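Long-range contacts in glycerol dehydratase (Clostridium butyricum, PDB 1R9D), which probably dehydrates glycerol to 3-hydroxypropionaldehyde without coenzyme B12, as a member of the glycyl radical enzyme family: residues 406-412 / 425-430; 151-157 / 445-451; 257-263 / 295-299. The contacts are given in a common frame with arbitrary orientation. Numbering follows the deposited sequence.

Interaction 1: residues 406-412 / 425-430; sequences YNDEVII and ARDYGI
Ile411 lays its CG2 over the face of the Tyr428 ring, 3.6 Å from the ring centroid and 4° off its normal, a CH-pi contact. Strand residues Tyr406 and Asn407 run straight into a helix that starts at Asp408; in 425-430 a helical start gives way, through Asp427 and Tyr428, to extended Gly429 and Ile430. The CA atoms of Ile412 and Ala425 lie 5.2 Å apart, those of Tyr406 and Ile430 8.7 Å, leaving room for side chains. Tyr428 (chi1 83°, p) fills it: its OH donates to Asp408 OD1 at 2.5 Å, and its CE2 lies 4.1 Å from Ile412 CG1. A second CH-pi contact puts Ile430 CG1 (m, m) 3.7 Å from the Tyr406 ring centroid, while Ile412 CG2 meets Ala425 CB at 4.0 Å. Asn407 is the N-cap: its OD1 accepts a weak bond from Glu409 N (3.1 Å), its ND2 binds Gly731 O. Strand 404-407, in the beta/alpha barrel characteristic of glycyl radical enzymes, is thus joined to hairpin 429-437, whose Cys433 O accepts from Tyr406 OH. Arg379 pairs with Asp408 OD2 and makes a cation-pi contact with Tyr428, so the short phenol–carboxylate bond belongs to a buried cluster in which Arg379 offsets the charge of Asp408.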
loop_
_atom_site.group_PDB
_atom_site.type_symbol
_atom_site.label_atom_id
_atom_site.label_comp_id
_atom_site.label_asym_id
_atom_site.label_seq_id
_atom_site.Cartn_x
_atom_site.Cartn_y
_atom_site.Cartn_z
ATOM N N TYR A 406 22.640 -31.527 -13.653
ATOM C CA TYR A 406 23.063 -30.135 -13.475
ATOM C C TYR A 406 24.534 -30.033 -13.125
ATOM O O TYR A 406 25.046 -30.804 -12.313
ATOM C CB TYR A 406 22.213 -29.459 -12.398
ATOM C CG TYR A 406 20.760 -29.415 -12.782
ATOM C CD1 TYR A 406 19.912 -30.486 -12.498
ATOM C CD2 TYR A 406 20.247 -28.335 -13.489
ATOM C CE1 TYR A 406 18.588 -30.479 -12.920
ATOM C CE2 TYR A 406 18.923 -28.315 -13.915
ATOM C CZ TYR A 406 18.101 -29.395 -13.626
ATOM O OH TYR A 406 16.797 -29.388 -14.056
ATOM N N ASN A 407 25.200 -29.046 -13.724
ATOM C CA ASN A 407 26.637 -28.844 -13.557
ATOM C C ASN A 407 27.077 -27.861 -12.470
ATOM O O ASN A 407 27.001 -26.655 -12.651
ATOM C CB ASN A 407 27.212 -28.415 -14.915
ATOM C CG ASN A 407 28.723 -28.375 -14.932
ATOM O OD1 ASN A 407 29.379 -28.883 -14.026
ATOM N ND2 ASN A 407 29.285 -27.785 -15.985
ATOM N N ASP A 408 27.541 -28.396 -11.344
ATOM C CA ASP A 408 28.030 -27.591 -10.220
ATOM C C ASP A 408 29.140 -26.637 -10.656
ATOM O O ASP A 408 29.225 -25.501 -10.186
ATOM C CB ASP A 408 28.635 -28.497 -9.150
ATOM C CG ASP A 408 27.609 -29.067 -8.188
ATOM O OD1 ASP A 408 26.407 -29.112 -8.518
ATOM O OD2 ASP A 408 28.038 -29.487 -7.090
ATOM N N GLU A 409 30.002 -27.124 -11.543
ATOM C CA GLU A 409 31.155 -26.352 -12.003
ATOM C C GLU A 409 30.819 -25.034 -12.690
ATOM O O GLU A 409 31.626 -24.107 -12.683
ATOM C CB GLU A 409 32.028 -27.229 -12.905
ATOM C CG GLU A 409 32.489 -28.549 -12.254
ATOM C CD GLU A 409 33.378 -28.353 -11.033
ATOM O OE1 GLU A 409 34.226 -27.432 -11.052
ATOM O OE2 GLU A 409 33.251 -29.133 -10.056
ATOM N N VAL A 410 29.637 -24.947 -13.292
ATOM C CA VAL A 410 29.199 -23.714 -13.944
ATOM C C VAL A 410 28.232 -22.959 -13.030
ATOM O O VAL A 410 28.344 -21.747 -12.836
ATOM C CB VAL A 410 28.462 -23.994 -15.286
ATOM C CG1 VAL A 410 27.761 -22.728 -15.781
ATOM C CG2 VAL A 410 29.449 -24.471 -16.332
ATOM N N ILE A 411 27.289 -23.691 -12.450
ATOM C CA ILE A 411 26.277 -23.082 -11.598
ATOM C C ILE A 411 26.785 -22.346 -10.362
ATOM O O ILE A 411 26.336 -21.237 -10.079
ATOM C CB ILE A 411 25.221 -24.134 -11.189
ATOM C CG1 ILE A 411 24.471 -24.594 -12.442
ATOM C CG2 ILE A 411 24.255 -23.544 -10.162
ATOM C CD1 ILE A 411 23.515 -25.752 -12.206
ATOM N N ILE A 412 27.714 -22.949 -9.628
ATOM C CA ILE A 412 28.241 -22.310 -8.427
ATOM C C ILE A 412 28.884 -20.954 -8.753
ATOM O O ILE A 412 28.529 -19.941 -8.151
ATOM C CB ILE A 412 29.223 -23.260 -7.692
ATOM C CG1 ILE A 412 28.439 -24.464 -7.150
ATOM C CG2 ILE A 412 29.916 -22.533 -6.547
ATOM C CD1 ILE A 412 29.288 -25.541 -6.492
ATOM N N ALA A 425 26.071 -20.604 -2.479
ATOM C CA ALA A 425 26.068 -21.100 -3.856
ATOM C C ALA A 425 26.298 -22.612 -3.900
ATOM O O ALA A 425 25.692 -23.312 -4.709
ATOM C CB ALA A 425 27.139 -20.382 -4.686
ATOM N N ARG A 426 27.168 -23.112 -3.026
ATOM C CA ARG A 426 27.466 -24.538 -2.973
ATOM C C ARG A 426 26.268 -25.370 -2.525
ATOM O O ARG A 426 26.203 -26.567 -2.798
ATOM C CB ARG A 426 28.641 -24.810 -2.027
ATOM C CG ARG A 426 29.997 -24.513 -2.635
ATOM C CD ARG A 426 31.114 -24.683 -1.621
ATOM N NE ARG A 426 32.428 -24.572 -2.253
ATOM C CZ ARG A 426 33.557 -24.365 -1.587
ATOM N NH1 ARG A 426 33.532 -24.242 -0.269
ATOM N NH2 ARG A 426 34.711 -24.281 -2.241
ATOM N N ASP A 427 25.319 -24.731 -1.851
ATOM C CA ASP A 427 24.141 -25.434 -1.348
ATOM C C ASP A 427 22.908 -25.218 -2.231
ATOM O O ASP A 427 21.777 -25.327 -1.769
ATOM C CB ASP A 427 23.854 -24.966 0.086
ATOM C CG ASP A 427 22.894 -25.881 0.824
ATOM O OD1 ASP A 427 23.094 -27.115 0.782
ATOM O OD2 ASP A 427 21.946 -25.363 1.456
ATOM N N TYR A 428 23.126 -24.936 -3.509
ATOM C CA TYR A 428 22.015 -24.684 -4.415
ATOM C C TYR A 428 21.146 -25.894 -4.727
ATOM O O TYR A 428 21.575 -27.043 -4.631
ATOM C CB TYR A 428 22.528 -24.091 -5.738
ATOM C CG TYR A 428 23.033 -25.107 -6.747
ATOM C CD1 TYR A 428 22.158 -25.723 -7.650
ATOM C CD2 TYR A 428 24.382 -25.460 -6.795
ATOM C CE1 TYR A 428 22.617 -26.658 -8.573
ATOM C CE2 TYR A 428 24.849 -26.396 -7.714
ATOM C CZ TYR A 428 23.962 -26.989 -8.600
ATOM O OH TYR A 428 24.429 -27.893 -9.526
ATOM N N GLY A 429 19.908 -25.598 -5.104
ATOM C CA GLY A 429 18.959 -26.616 -5.503
ATOM C C GLY A 429 18.336 -26.040 -6.756
ATOM O O GLY A 429 18.589 -24.878 -7.078
ATOM N N ILE A 430 17.535 -26.824 -7.469
ATOM C CA ILE A 430 16.896 -26.329 -8.677
ATOM C C ILE A 430 15.407 -26.042 -8.485
ATOM O O ILE A 430 14.698 -26.799 -7.818
ATOM C CB ILE A 430 17.057 -27.336 -9.838
ATOM C CG1 ILE A 430 18.543 -27.461 -10.207
ATOM C CG2 ILE A 430 16.240 -26.881 -11.047
ATOM C CD1 ILE A 430 19.169 -26.160 -10.681
#

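Interaction 2: residues 151-157 / 445-451; sequences VFTVGNY and WHDSAFF
Unusually for a strand pairing, a side-chain hydroxyl accepts a backbone amide beside it: Asp447 N donates to Tyr157 OH at 3.0 Å, so that Tyr157 fills the bend between Trp445 and Ser448. Beyond the bend the motif is a short antiparallel pairing, by which strand 152-153 joins the mixed sheet containing strands 449-452 and 543-551, inside the pyruvate formate lyase-like fold. Thr153 and Phe450 form the hydrogen-bonded pair (Thr153 N to Phe450 O 2.9 Å, Phe450 N to Thr153 O 3.1 Å; CA to CA 5.5 Å); Phe152 and Phe451 form the non-hydrogen-bonded pair, CA atoms 4.3 Å apart. Phe152 (chi1 p) and Phe451 (chi1 t) point their CB atoms to one face, where Phe152 CB lies 3.7 Å from Phe451 CD1; the Phe152 ring then leads away, toward Met502 of helix 484-516. On the other face, Thr153 CG2 reaches the Phe450 ring edge. Thr153 OG1 accepts from Gly155 N at 3.1 Å, an ST turn that leads into helix 155-159. From this helix Asn156 ND2 donates to Asp447 O (3.0 Å), and Tyr157 (chi1 m) sets its edge toward the face of Trp445, a T-shaped pair with centroids 4.7 Å apart and planes at 68°. The left-handed Trp445 (phi 44°, psi 48°) starts the bend. Asp447 OD1 is bound by Gln549, and Asp447 OD2 hydrogen-bonds a glycerol, consistent with a place at the substrate pocket. One water completes the join, donating to Val154 O (2.9 Å) and Ser448 O (3.0 Å) and accepting from Tyr157 N at 2.7 Å.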
loop_
_atom_site.group_PDB
_atom_site.type_symbol
_atom_site.label_atom_id
_atom_site.label_comp_id
_atom_site.label_asym_id
_atom_site.label_seq_id
_atom_site.Cartn_x
_atom_site.Cartn_y
_atom_site.Cartn_z
ATOM N N VAL A 151 5.061 -11.043 -28.977
ATOM C CA VAL A 151 6.516 -11.108 -28.890
ATOM C C VAL A 151 6.918 -11.801 -27.587
ATOM O O VAL A 151 7.864 -12.590 -27.557
ATOM C CB VAL A 151 7.159 -9.702 -28.948
ATOM C CG1 VAL A 151 8.649 -9.793 -28.643
ATOM C CG2 VAL A 151 6.955 -9.098 -30.332
ATOM N N PHE A 152 6.198 -11.502 -26.508
ATOM C CA PHE A 152 6.484 -12.129 -25.225
ATOM C C PHE A 152 5.203 -12.257 -24.404
ATOM O O PHE A 152 4.176 -11.680 -24.757
ATOM C CB PHE A 152 7.540 -11.314 -24.456
ATOM C CG PHE A 152 7.076 -9.947 -24.031
ATOM C CD1 PHE A 152 6.326 -9.777 -22.870
ATOM C CD2 PHE A 152 7.379 -8.827 -24.800
ATOM C CE1 PHE A 152 5.885 -8.513 -22.484
ATOM C CE2 PHE A 152 6.942 -7.558 -24.422
ATOM C CZ PHE A 152 6.193 -7.399 -23.260
ATOM N N THR A 153 5.263 -13.033 -23.329
ATOM C CA THR A 153 4.110 -13.215 -22.455
ATOM C C THR A 153 4.532 -13.174 -20.994
ATOM O O THR A 153 5.535 -13.773 -20.616
ATOM C CB THR A 153 3.397 -14.563 -22.697
ATOM O OG1 THR A 153 2.376 -14.740 -21.704
ATOM C CG2 THR A 153 4.374 -15.725 -22.605
ATOM N N VAL A 154 3.767 -12.452 -20.184
ATOM C CA VAL A 154 4.041 -12.358 -18.756
ATOM C C VAL A 154 2.832 -12.934 -18.030
ATOM O O VAL A 154 2.544 -12.580 -16.892
ATOM C CB VAL A 154 4.265 -10.894 -18.305
ATOM C CG1 VAL A 154 5.599 -10.378 -18.842
ATOM C CG2 VAL A 154 3.132 -10.012 -18.803
ATOM N N GLY A 155 2.136 -13.846 -18.701
ATOM C CA GLY A 155 0.957 -14.447 -18.108
ATOM C C GLY A 155 1.128 -15.270 -16.844
ATOM O O GLY A 155 0.245 -15.269 -15.984
ATOM N N ASN A 156 2.256 -15.961 -16.705
ATOM C CA ASN A 156 2.469 -16.826 -15.550
ATOM C C ASN A 156 2.085 -16.231 -14.190
ATOM O O ASN A 156 1.213 -16.775 -13.507
ATOM C CB ASN A 156 3.919 -17.333 -15.519
ATOM C CG ASN A 156 4.082 -18.580 -14.665
ATOM O OD1 ASN A 156 3.098 -19.245 -14.319
ATOM N ND2 ASN A 156 5.324 -18.913 -14.328
ATOM N N TYR A 157 2.711 -15.123 -13.802
ATOM C CA TYR A 157 2.424 -14.498 -12.506
ATOM C C TYR A 157 1.258 -13.508 -12.577
ATOM O O TYR A 157 0.843 -12.930 -11.562
ATOM C CB TYR A 157 3.685 -13.797 -11.983
ATOM C CG TYR A 157 4.881 -14.713 -11.789
ATOM C CD1 TYR A 157 6.175 -14.195 -11.756
ATOM C CD2 TYR A 157 4.724 -16.095 -11.641
ATOM C CE1 TYR A 157 7.281 -15.020 -11.585
ATOM C CE2 TYR A 157 5.834 -16.934 -11.468
ATOM C CZ TYR A 157 7.110 -16.383 -11.442
ATOM O OH TYR A 157 8.220 -17.183 -11.274
ATOM N N TRP A 445 11.500 -15.360 -8.475
ATOM C CA TRP A 445 10.638 -15.091 -9.632
ATOM C C TRP A 445 11.269 -15.759 -10.869
ATOM O O TRP A 445 11.379 -15.154 -11.935
ATOM C CB TRP A 445 10.517 -13.569 -9.834
ATOM C CG TRP A 445 9.305 -12.970 -9.163
ATOM C CD1 TRP A 445 8.869 -13.204 -7.887
ATOM C CD2 TRP A 445 8.329 -12.121 -9.771
ATOM N NE1 TRP A 445 7.669 -12.562 -7.669
ATOM C CE2 TRP A 445 7.314 -11.892 -8.811
ATOM C CE3 TRP A 445 8.206 -11.536 -11.039
ATOM C CZ2 TRP A 445 6.191 -11.105 -9.082
ATOM C CZ3 TRP A 445 7.084 -10.748 -11.310
ATOM C CH2 TRP A 445 6.092 -10.544 -10.333
ATOM N N HIS A 446 11.658 -17.021 -10.707
ATOM C CA HIS A 446 12.348 -17.791 -11.747
ATOM C C HIS A 446 11.674 -18.070 -13.103
ATOM O O HIS A 446 12.307 -18.635 -14.003
ATOM C CB HIS A 446 12.859 -19.094 -11.133
ATOM C CG HIS A 446 13.836 -18.886 -10.012
ATOM N ND1 HIS A 446 15.120 -18.422 -10.219
ATOM C CD2 HIS A 446 13.715 -19.070 -8.677
ATOM C CE1 HIS A 446 15.746 -18.333 -9.058
ATOM N NE2 HIS A 446 14.917 -18.720 -8.106
ATOM N N ASP A 447 10.402 -17.719 -13.259
ATOM C CA ASP A 447 9.758 -17.884 -14.563
ATOM C C ASP A 447 8.750 -16.758 -14.732
ATOM O O ASP A 447 7.539 -16.974 -14.849
ATOM C CB ASP A 447 9.076 -19.245 -14.719
ATOM C CG ASP A 447 8.679 -19.520 -16.166
ATOM O OD1 ASP A 447 9.064 -18.712 -17.044
ATOM O OD2 ASP A 447 8.001 -20.535 -16.437
ATOM N N SER A 448 9.281 -15.542 -14.748
ATOM C CA SER A 448 8.473 -14.340 -14.859
ATOM C C SER A 448 7.958 -14.026 -16.260
ATOM O O SER A 448 7.085 -13.175 -16.418
ATOM C CB SER A 448 9.265 -13.144 -14.324
ATOM O OG SER A 448 10.377 -12.847 -15.155
ATOM N N ALA A 449 8.487 -14.705 -17.276
ATOM C CA ALA A 449 8.044 -14.457 -18.646
ATOM C C ALA A 449 8.743 -15.337 -19.674
ATOM O O ALA A 449 9.780 -15.931 -19.394
ATOM C CB ALA A 449 8.275 -12.997 -19.004
ATOM N N PHE A 450 8.139 -15.431 -20.858
ATOM C CA PHE A 450 8.725 -16.167 -21.981
ATOM C C PHE A 450 8.831 -15.114 -23.079
ATOM O O PHE A 450 7.885 -14.355 -23.316
ATOM C CB PHE A 450 7.835 -17.327 -22.448
ATOM C CG PHE A 450 7.874 -18.528 -21.546
ATOM C CD1 PHE A 450 6.765 -18.870 -20.783
ATOM C CD2 PHE A 450 9.015 -19.320 -21.467
ATOM C CE1 PHE A 450 6.790 -19.991 -19.952
ATOM C CE2 PHE A 450 9.052 -20.440 -20.642
ATOM C CZ PHE A 450 7.935 -20.776 -19.882
ATOM N N PHE A 451 9.982 -15.072 -23.740
ATOM C CA PHE A 451 10.261 -14.084 -24.782
ATOM C C PHE A 451 10.625 -14.801 -26.084
ATOM O O PHE A 451 11.509 -15.650 -26.097
ATOM C CB PHE A 451 11.429 -13.211 -24.313
ATOM C CG PHE A 451 11.713 -12.033 -25.193
ATOM C CD1 PHE A 451 11.171 -10.785 -24.902
ATOM C CD2 PHE A 451 12.563 -12.160 -26.289
ATOM C CE1 PHE A 451 11.473 -9.674 -25.686
ATOM C CE2 PHE A 451 12.873 -11.055 -27.084
ATOM C CZ PHE A 451 12.330 -9.810 -26.783
HETATM O O HOH W 1 4.503 -13.495 -15.007
#

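Interaction 3: residues 257-263 / 295-299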
loop_
_atom_site.group_PDB
_atom_site.type_symbol
_atom_site.label_atom_id
_atom_site.label_comp_id
_atom_site.label_asym_id
_atom_site.label_seq_id
_atom_site.Cartn_x
_atom_site.Cartn_y
_atom_site.Cartn_z
ATOM N N ALA A 257 9.951 -32.885 13.867
ATOM C CA ALA A 257 10.009 -34.329 13.698
ATOM C C ALA A 257 11.173 -34.955 14.460
ATOM O O ALA A 257 12.156 -34.290 14.780
ATOM C CB ALA A 257 10.108 -34.674 12.213
ATOM N N LYS A 258 11.049 -36.245 14.756
ATOM C CA LYS A 258 12.090 -36.975 15.467
ATOM C C LYS A 258 12.485 -38.187 14.626
ATOM O O LYS A 258 13.647 -38.351 14.249
ATOM C CB LYS A 258 11.567 -37.431 16.832
ATOM C CG LYS A 258 12.518 -38.322 17.623
ATOM C CD LYS A 258 13.676 -37.543 18.230
ATOM C CE LYS A 258 14.498 -38.433 19.155
ATOM N NZ LYS A 258 15.611 -37.691 19.816
ATOM N N SER A 259 11.504 -39.028 14.321
ATOM C CA SER A 259 11.737 -40.231 13.529
ATOM C C SER A 259 11.596 -39.926 12.039
ATOM O O SER A 259 11.162 -38.837 11.660
ATOM C CB SER A 259 10.724 -41.304 13.912
ATOM O OG SER A 259 9.427 -40.919 13.499
ATOM N N PHE A 260 11.941 -40.899 11.200
ATOM C CA PHE A 260 11.847 -40.714 9.755
ATOM C C PHE A 260 10.399 -40.576 9.285
ATOM O O PHE A 260 10.095 -39.732 8.442
ATOM C CB PHE A 260 12.524 -41.879 9.019
ATOM C CG PHE A 260 12.719 -41.633 7.545
ATOM C CD1 PHE A 260 13.610 -40.657 7.102
ATOM C CD2 PHE A 260 12.006 -42.365 6.602
ATOM C CE1 PHE A 260 13.786 -40.413 5.740
ATOM C CE2 PHE A 260 12.173 -42.131 5.233
ATOM C CZ PHE A 260 13.067 -41.152 4.802
ATOM N N TYR A 261 9.502 -41.396 9.828
ATOM C CA TYR A 261 8.097 -41.335 9.439
ATOM C C TYR A 261 7.563 -39.935 9.755
ATOM O O TYR A 261 6.854 -39.334 8.949
ATOM C CB TYR A 261 7.291 -42.393 10.207
ATOM C CG TYR A 261 5.951 -42.788 9.597
ATOM C CD1 TYR A 261 5.253 -41.932 8.744
ATOM C CD2 TYR A 261 5.353 -44.004 9.936
ATOM C CE1 TYR A 261 3.995 -42.276 8.250
ATOM C CE2 TYR A 261 4.101 -44.353 9.452
ATOM C CZ TYR A 261 3.426 -43.491 8.613
ATOM O OH TYR A 261 2.174 -43.839 8.158
ATOM N N GLU A 262 7.909 -39.423 10.933
ATOM C CA GLU A 262 7.474 -38.092 11.349
ATOM C C GLU A 262 8.017 -37.020 10.406
ATOM O O GLU A 262 7.309 -36.077 10.060
ATOM C CB GLU A 262 7.934 -37.801 12.781
ATOM C CG GLU A 262 7.178 -38.595 13.845
ATOM C CD GLU A 262 7.775 -38.448 15.233
ATOM O OE1 GLU A 262 7.216 -39.041 16.186
ATOM O OE2 GLU A 262 8.805 -37.748 15.375
ATOM N N ALA A 263 9.272 -37.168 9.991
ATOM C CA ALA A 263 9.886 -36.206 9.076
ATOM C C ALA A 263 9.168 -36.233 7.723
ATOM O O ALA A 263 8.885 -35.184 7.143
ATOM C CB ALA A 263 11.369 -36.520 8.899
ATOM N N TYR A 295 17.313 -37.584 9.593
ATOM C CA TYR A 295 16.220 -38.292 10.251
ATOM C C TYR A 295 16.263 -39.784 9.939
ATOM O O TYR A 295 15.910 -40.610 10.780
ATOM C CB TYR A 295 14.875 -37.688 9.843
ATOM C CG TYR A 295 14.737 -36.244 10.269
ATOM C CD1 TYR A 295 15.175 -35.208 9.446
ATOM C CD2 TYR A 295 14.230 -35.913 11.529
ATOM C CE1 TYR A 295 15.118 -33.879 9.866
ATOM C CE2 TYR A 295 14.170 -34.586 11.959
ATOM C CZ TYR A 295 14.619 -33.576 11.125
ATOM O OH TYR A 295 14.593 -32.268 11.557
ATOM N N TYR A 296 16.698 -40.133 8.733
ATOM C CA TYR A 296 16.804 -41.536 8.358
ATOM C C TYR A 296 17.945 -42.189 9.128
ATOM O O TYR A 296 17.797 -43.288 9.666
ATOM C CB TYR A 296 17.075 -41.680 6.860
ATOM C CG TYR A 296 17.650 -43.032 6.491
ATOM C CD1 TYR A 296 16.838 -44.166 6.407
ATOM C CD2 TYR A 296 19.017 -43.185 6.272
ATOM C CE1 TYR A 296 17.379 -45.421 6.112
ATOM C CE2 TYR A 296 19.567 -44.432 5.981
ATOM C CZ TYR A 296 18.745 -45.545 5.903
ATOM O OH TYR A 296 19.305 -46.776 5.632
ATOM N N GLU A 297 19.085 -41.507 9.174
ATOM C CA GLU A 297 20.261 -42.030 9.859
ATOM C C GLU A 297 20.071 -42.184 11.366
ATOM O O GLU A 297 20.519 -43.167 11.952
ATOM C CB GLU A 297 21.475 -41.132 9.592
ATOM C CG GLU A 297 22.778 -41.646 10.198
ATOM C CD GLU A 297 23.282 -42.926 9.537
ATOM O OE1 GLU A 297 22.477 -43.867 9.349
ATOM O OE2 GLU A 297 24.490 -43.000 9.215
ATOM N N ASN A 298 19.412 -41.216 11.994
ATOM C CA ASN A 298 19.199 -41.280 13.436
ATOM C C ASN A 298 18.029 -42.164 13.858
ATOM O O ASN A 298 17.811 -42.368 15.051
ATOM C CB ASN A 298 19.013 -39.874 14.014
ATOM C CG ASN A 298 20.243 -39.005 13.834
ATOM O OD1 ASN A 298 21.373 -39.492 13.891
ATOM N ND2 ASN A 298 20.031 -37.709 13.632
ATOM N N ASP A 299 17.280 -42.685 12.890
ATOM C CA ASP A 299 16.150 -43.555 13.198
ATOM C C ASP A 299 16.698 -44.979 13.313
ATOM O O ASP A 299 16.914 -45.660 12.311
ATOM C CB ASP A 299 15.098 -43.487 12.087
ATOM C CG ASP A 299 13.763 -44.071 12.512
ATOM O OD1 ASP A 299 13.758 -45.158 13.131
ATOM O OD2 ASP A 299 12.718 -43.449 12.222
HETATM O O HOH W 2 15.332 -40.087 13.375
HETATM O O HOH W 3 10.112 -43.853 11.483
#
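A capping box opens helix 260-277, and the end of helix 288-298 is docked against it. Ser259, the N-cap, accepts a weak bond from Glu262 N at its OG (3.3 Å), and Glu262 OE2 in turn accepts from Ser259 N (3.2 Å) while also taking Lys258 N (2.8 Å); the same carboxylate forms a salt bridge with Lys251. From the other segment Asp299 OD2 accepts from Phe260 N at 2.9 Å, almost linearly (175°), and from a water at 2.7 Å that in turn accepts from Tyr261 N (3.0 Å). Asp299 OD1 meanwhile receives Asn301 N and Ile302 N just downstream. A second water donates to Lys258 O (2.6 Å) and Tyr295 O (2.7 Å), tying the two backbones together. Alongside these polar links Tyr295 has the most surface covered, 102 Å²: Ala263 CB sits over its ring face, 4.1 Å from the centroid in a CH-pi contact, and Ala257 CB lies 4.1 Å from Tyr295 CE2. Phe260 CD1 packs 3.6 Å from Tyr296 CB, with the Phe260 ring also against helix 304-317. The contact joins the N-terminal start of helix 260-277 to the C-terminal part of helix 288-298 in the outer part of the subunit. The first amides of helix 260-277 are met by Ser259, a water and the Asp299 carboxylate, whose negative charge suits the positive end of a helix dipole.

Overall arrangement
From the N terminus, residues 151-157 come first and wait nearly three hundred residues for their partner 445-451, so interaction 2 closes the widest loop. Both other contacts open and close within that loop, in series: interaction 3 links the N-terminal start of helix 260-277 to the C-terminal part of helix 288-298, then interaction 1 closes a short, largely helical excursion. Interactions 1 and 2 are buried, their centres about 24 Å apart: interaction 2 pairs two strands of one sheet beside the glycerol, interaction 1 joins a strand of another sheet to a hairpin whose Ile430 side chain is about 8 Å from a glycerol. Interaction 3 lies farther out, its centre about 39 Å from that of interaction 2.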